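Local coordinates for eEF1A lysine and N-terminal methyltransferase (Homo sapiens, PDB 5WCJ), which methylates elongation factor eEF1A at two positions, a lysine through its N-terminal part and the N-terminal glycine through the C-terminal methyltransferase domain present here, at residues V48-V60 / S77-S89. Numbering follows the deposited sequence. Where two conformers were deposited one is given.
Sequences VVGLGGGSLPLFV and SMLEVATQWFGFS. With SAH (S-adenosyl-L-homocysteine), chain F.
Gly53 of the glycine-rich loop packs on Ala82 of helix 76-85, their CA atoms 5.3 Å apart, in the Rossmann-like methyltransferase domain. The segment 48-60 runs from strand 44-49 through this loop into helix 55-63; a type II' turn, Leu51 to Gly54, reverses the chain before the helix. No direct hydrogen bond joins the segments, but two waters do: one donates to Gly52 O and Met78 O, the other to Gly53 O and Phe86 O. Small residues suit this seam. Gly52 and Gly54 adopt positive phi; Gly54, at the N-cap of helix 55-63, has no side chain, and the Phe88 ring packs close to its backbone, CD1 3.9 Å from Gly54 O. Ala82 is short enough for its CB to approach Gly53 O at 3.4 Å.

Leu51 is the apolar wedge. A chi1 of -173° turns the leucine fork toward helix 76-85, and the two methyls then part: CD2 lies 3.7 Å from Leu79 CA, while CD1 sits over one face of Phe88 in a CH-pi contact, 4.2 Å from the ring centroid and 24° off the normal. Pro57 CG meets Phe88 CE1, the two side chains crossing at about a right angle. The ring also touches Met94 and Val96 of strand 94-98, so this flat, buried side chain fills the corner between loop, helix and sheet. Further out, Leu58 CD2 rests 3.8 Å from Gly87 O, and Gly53 O lies near the plane of the Phe86 ring, at its edge.

At the cofactor end Met78 is bent at chi2 and chi3, which folds CE back to within 3.5 Å of Gly52 O and also close to the ribose of S-adenosyl-L-homocysteine. Glu73 accepts the Leu51 N-H through OE1 and is hydrogen-bonded to the cofactor through OE2, while Gly52 N donates to ribose O3' at 3.1 Å, with an N-H...O angle of 146°.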
loop_
_atom_site.group_PDB
_atom_site.type_symbol
_atom_site.label_atom_id
_atom_site.label_comp_id
_atom_site.label_asym_id
_atom_site.label_seq_id
_atom_site.Cartn_x
_atom_site.Cartn_y
_atom_site.Cartn_z
ATOM N N VAL A 48 2.863 -0.111 -4.376
ATOM C CA VAL A 48 1.431 0.162 -4.459
ATOM C C VAL A 48 0.902 -0.379 -5.772
ATOM O O VAL A 48 1.410 -0.025 -6.825
ATOM C CB VAL A 48 1.103 1.680 -4.358
ATOM C CG1 VAL A 48 -0.416 1.880 -4.368
ATOM C CG2 VAL A 48 1.740 2.286 -3.144
ATOM N N VAL A 49 -0.114 -1.238 -5.709
ATOM C CA VAL A 49 -0.739 -1.774 -6.910
ATOM C C VAL A 49 -2.076 -1.112 -7.058
ATOM O O VAL A 49 -2.925 -1.210 -6.150
ATOM C CB VAL A 49 -0.937 -3.295 -6.830
ATOM C CG1 VAL A 49 -1.489 -3.803 -8.146
ATOM C CG2 VAL A 49 0.382 -3.957 -6.455
ATOM N N GLY A 50 -2.248 -0.449 -8.203
ATOM C CA GLY A 50 -3.440 0.281 -8.533
ATOM C C GLY A 50 -3.192 1.765 -8.321
ATOM O O GLY A 50 -3.016 2.191 -7.190
ATOM N N LEU A 51 -3.154 2.542 -9.408
ATOM C CA LEU A 51 -2.854 4.009 -9.318
ATOM C C LEU A 51 -4.064 4.862 -9.011
ATOM O O LEU A 51 -3.950 5.853 -8.266
ATOM C CB LEU A 51 -2.215 4.509 -10.612
ATOM C CG LEU A 51 -1.686 5.946 -10.637
ATOM C CD1 LEU A 51 -0.495 6.078 -9.705
ATOM C CD2 LEU A 51 -1.308 6.318 -12.073
ATOM N N GLY A 52 -5.207 4.520 -9.605
ATOM C CA GLY A 52 -6.377 5.398 -9.654
ATOM C C GLY A 52 -5.964 6.761 -10.192
ATOM O O GLY A 52 -5.175 6.845 -11.135
ATOM N N GLY A 53 -6.447 7.811 -9.538
ATOM C CA GLY A 53 -6.028 9.178 -9.839
ATOM C C GLY A 53 -4.641 9.570 -9.345
ATOM O O GLY A 53 -4.203 10.686 -9.611
ATOM N N GLY A 54 -3.967 8.671 -8.612
ATOM C CA GLY A 54 -2.611 8.896 -8.120
ATOM C C GLY A 54 -2.529 9.489 -6.715
ATOM O O GLY A 54 -1.431 9.630 -6.168
ATOM N N SER A 55 -3.671 9.789 -6.118
ATOM C CA SER A 55 -3.677 10.525 -4.856
ATOM C C SER A 55 -3.010 9.765 -3.700
ATOM O O SER A 55 -2.362 10.390 -2.857
ATOM C CB SER A 55 -5.089 10.951 -4.468
ATOM O OG SER A 55 -5.878 9.827 -4.176
ATOM N N LEU A 56 -3.152 8.436 -3.653
ATOM C CA LEU A 56 -2.564 7.640 -2.554
ATOM C C LEU A 56 -1.032 7.658 -2.595
ATOM O O LEU A 56 -0.399 8.069 -1.635
ATOM C CB LEU A 56 -3.136 6.206 -2.515
ATOM C CG LEU A 56 -2.478 5.219 -1.543
ATOM C CD1 LEU A 56 -2.668 5.710 -0.125
ATOM C CD2 LEU A 56 -3.050 3.796 -1.701
ATOM N N PRO A 57 -0.416 7.231 -3.714
ATOM C CA PRO A 57 1.043 7.315 -3.744
ATOM C C PRO A 57 1.561 8.773 -3.698
ATOM O O PRO A 57 2.634 9.035 -3.149
ATOM C CB PRO A 57 1.409 6.633 -5.079
ATOM C CG PRO A 57 0.162 6.641 -5.897
ATOM C CD PRO A 57 -0.962 6.596 -4.935
ATOM N N LEU A 58 0.807 9.709 -4.263
ATOM C CA LEU A 58 1.214 11.137 -4.206
ATOM C C LEU A 58 1.221 11.670 -2.780
ATOM O O LEU A 58 2.140 12.442 -2.396
ATOM C CB LEU A 58 0.331 12.009 -5.069
ATOM C CG LEU A 58 0.781 13.454 -5.293
ATOM C CD1 LEU A 58 2.184 13.501 -5.872
ATOM C CD2 LEU A 58 -0.219 14.131 -6.219
ATOM N N PHE A 59 0.250 11.232 -1.988
ATOM C CA PHE A 59 0.199 11.636 -0.579
ATOM C C PHE A 59 1.426 11.127 0.172
ATOM O O PHE A 59 2.062 11.881 0.918
ATOM C CB PHE A 59 -1.060 11.146 0.117
ATOM C CG PHE A 59 -1.168 11.595 1.553
ATOM C CD1 PHE A 59 -0.540 10.883 2.583
ATOM C CD2 PHE A 59 -1.900 12.732 1.875
ATOM C CE1 PHE A 59 -0.649 11.298 3.918
ATOM C CE2 PHE A 59 -2.015 13.143 3.202
ATOM C CZ PHE A 59 -1.388 12.429 4.219
ATOM N N VAL A 60 1.774 9.861 -0.031
ATOM C CA VAL A 60 2.904 9.264 0.687
ATOM C C VAL A 60 4.196 9.958 0.231
ATOM O O VAL A 60 5.027 10.324 1.054
ATOM C CB VAL A 60 2.959 7.732 0.473
ATOM C CG1 VAL A 60 4.219 7.120 1.054
ATOM C CG2 VAL A 60 1.705 7.087 1.088
ATOM N N SER A 77 -3.653 4.598 -19.638
ATOM C CA SER A 77 -4.534 5.770 -19.657
ATOM C C SER A 77 -4.721 6.377 -18.279
ATOM O O SER A 77 -4.930 7.585 -18.162
ATOM C CB SER A 77 -5.930 5.420 -20.194
ATOM O OG SER A 77 -5.858 5.138 -21.570
ATOM N N MET A 78 -4.678 5.544 -17.241
ATOM C CA MET A 78 -4.787 6.047 -15.883
ATOM C C MET A 78 -3.554 6.861 -15.508
ATOM O O MET A 78 -3.674 7.910 -14.881
ATOM C CB MET A 78 -5.015 4.893 -14.884
ATOM C CG MET A 78 -6.346 4.165 -15.100
ATOM S SD MET A 78 -7.802 5.184 -14.807
ATOM C CE MET A 78 -7.689 5.431 -13.053
ATOM N N LEU A 79 -2.381 6.365 -15.849
ATOM C CA LEU A 79 -1.148 7.128 -15.641
ATOM C C LEU A 79 -1.153 8.425 -16.463
ATOM O O LEU A 79 -0.721 9.467 -15.957
ATOM C CB LEU A 79 0.087 6.319 -15.971
ATOM C CG LEU A 79 1.460 7.023 -15.882
ATOM C CD1 LEU A 79 1.723 7.508 -14.466
ATOM C CD2 LEU A 79 2.597 6.138 -16.346
ATOM N N GLU A 80 -1.600 8.341 -17.716
ATOM C CA GLU A 80 -1.634 9.536 -18.582
ATOM C C GLU A 80 -2.480 10.672 -17.978
ATOM O O GLU A 80 -2.004 11.812 -17.866
ATOM C CB GLU A 80 -2.143 9.183 -19.987
ATOM C CG GLU A 80 -1.599 10.064 -21.100
ATOM N N VAL A 81 -3.722 10.370 -17.609
ATOM C CA VAL A 81 -4.623 11.382 -17.067
ATOM C C VAL A 81 -4.107 11.938 -15.741
ATOM O O VAL A 81 -4.199 13.146 -15.491
ATOM C CB VAL A 81 -6.100 10.889 -16.959
ATOM C CG1 VAL A 81 -6.271 9.848 -15.882
ATOM C CG2 VAL A 81 -7.052 12.046 -16.689
ATOM N N ALA A 82 -3.574 11.066 -14.880
ATOM C CA ALA A 82 -3.061 11.528 -13.595
ATOM C C ALA A 82 -1.845 12.475 -13.758
ATOM O O ALA A 82 -1.702 13.448 -13.013
ATOM C CB ALA A 82 -2.707 10.358 -12.700
ATOM N N THR A 83 -0.988 12.152 -14.709
ATOM C CA THR A 83 0.212 12.943 -15.012
ATOM C C THR A 83 -0.166 14.267 -15.721
ATOM O O THR A 83 0.440 15.307 -15.454
ATOM C CB THR A 83 1.193 12.135 -15.901
ATOM O OG1 THR A 83 1.543 10.913 -15.229
ATOM C CG2 THR A 83 2.465 12.926 -16.188
ATOM N N GLN A 84 -1.183 14.229 -16.572
ATOM C CA GLN A 84 -1.570 15.421 -17.346
ATOM C C GLN A 84 -2.419 16.410 -16.551
ATOM O O GLN A 84 -2.305 17.617 -16.773
ATOM C CB GLN A 84 -2.290 15.025 -18.636
ATOM C CG GLN A 84 -1.361 14.381 -19.650
ATOM C CD GLN A 84 -2.076 14.013 -20.940
ATOM O OE1 GLN A 84 -3.188 14.470 -21.217
ATOM N NE2 GLN A 84 -1.424 13.185 -21.753
ATOM N N TRP A 85 -3.262 15.926 -15.637
ATOM C CA TRP A 85 -4.262 16.768 -14.986
ATOM C C TRP A 85 -4.350 16.693 -13.465
ATOM O O TRP A 85 -4.914 17.614 -12.847
ATOM C CB TRP A 85 -5.646 16.462 -15.561
ATOM C CG TRP A 85 -5.719 16.536 -17.024
ATOM C CD1 TRP A 85 -5.882 15.500 -17.866
ATOM C CD2 TRP A 85 -5.598 17.715 -17.844
ATOM N NE1 TRP A 85 -5.898 15.940 -19.167
ATOM C CE2 TRP A 85 -5.729 17.299 -19.182
ATOM C CE3 TRP A 85 -5.403 19.087 -17.571
ATOM C CZ2 TRP A 85 -5.669 18.190 -20.265
ATOM C CZ3 TRP A 85 -5.331 19.984 -18.653
ATOM C CH2 TRP A 85 -5.475 19.525 -19.985
ATOM N N PHE A 86 -3.818 15.628 -12.835
ATOM C CA PHE A 86 -3.970 15.456 -11.391
ATOM C C PHE A 86 -2.681 15.603 -10.601
ATOM O O PHE A 86 -2.617 15.154 -9.447
ATOM C CB PHE A 86 -4.680 14.121 -11.030
ATOM C CG PHE A 86 -5.921 13.827 -11.817
ATOM C CD1 PHE A 86 -6.768 14.831 -12.257
ATOM C CD2 PHE A 86 -6.289 12.492 -12.063
ATOM C CE1 PHE A 86 -7.914 14.534 -12.982
ATOM C CE2 PHE A 86 -7.437 12.190 -12.777
ATOM C CZ PHE A 86 -8.244 13.215 -13.248
ATOM N N GLY A 87 -1.670 16.244 -11.183
ATOM C CA GLY A 87 -0.444 16.588 -10.467
ATOM C C GLY A 87 0.487 15.445 -10.117
ATOM O O GLY A 87 1.407 15.618 -9.319
ATOM N N PHE A 88 0.255 14.277 -10.709
ATOM C CA PHE A 88 1.108 13.143 -10.490
ATOM C C PHE A 88 2.400 13.288 -11.296
ATOM O O PHE A 88 2.386 13.783 -12.421
ATOM C CB PHE A 88 0.388 11.849 -10.875
ATOM C CG PHE A 88 1.134 10.640 -10.434
ATOM C CD1 PHE A 88 1.057 10.223 -9.116
ATOM C CD2 PHE A 88 1.999 9.990 -11.303
ATOM C CE1 PHE A 88 1.796 9.140 -8.691
ATOM C CE2 PHE A 88 2.740 8.903 -10.873
ATOM C CZ PHE A 88 2.636 8.485 -9.567
ATOM N N SER A 89 3.520 12.875 -10.725
ATOM C CA SER A 89 4.762 12.807 -11.497
ATOM C C SER A 89 5.667 11.738 -10.944
ATOM O O SER A 89 5.547 11.347 -9.791
ATOM C CB SER A 89 5.500 14.161 -11.486
ATOM O OG SER A 89 5.852 14.476 -10.159
HETATM C CG SAH F . -8.134 2.901 -7.156
HETATM S SD SAH F . -8.709 2.634 -8.857
HETATM C "C5'" SAH F . -8.223 0.923 -9.202
HETATM C "C4'" SAH F . -6.949 0.940 -10.023
HETATM O "O4'" SAH F . -6.489 -0.424 -10.187
HETATM C "C3'" SAH F . -7.144 1.507 -11.442
HETATM O "O3'" SAH F . -6.111 2.441 -11.736
HETATM C "C2'" SAH F . -7.032 0.259 -12.327
HETATM O "O2'" SAH F . -6.515 0.463 -13.637
HETATM C "C1'" SAH F . -6.024 -0.538 -11.512
HETATM N N9 SAH F . -5.949 -1.961 -11.831
HETATM C C8 SAH F . -6.990 -2.803 -12.129
HETATM N N7 SAH F . -6.635 -4.054 -12.296
HETATM C C5 SAH F . -5.265 -4.035 -12.093
HETATM C C6 SAH F . -4.291 -5.046 -12.107
HETATM N N6 SAH F . -4.569 -6.355 -12.340
HETATM N N1 SAH F . -3.012 -4.687 -11.877
HETATM C C2 SAH F . -2.727 -3.393 -11.653
HETATM N N3 SAH F . -3.565 -2.353 -11.595
HETATM C C4 SAH F . -4.828 -2.745 -11.818
HETATM O O HOH W 1 -5.872 8.472 -13.187
HETATM O O HOH W 2 -2.704 12.556 -8.335
#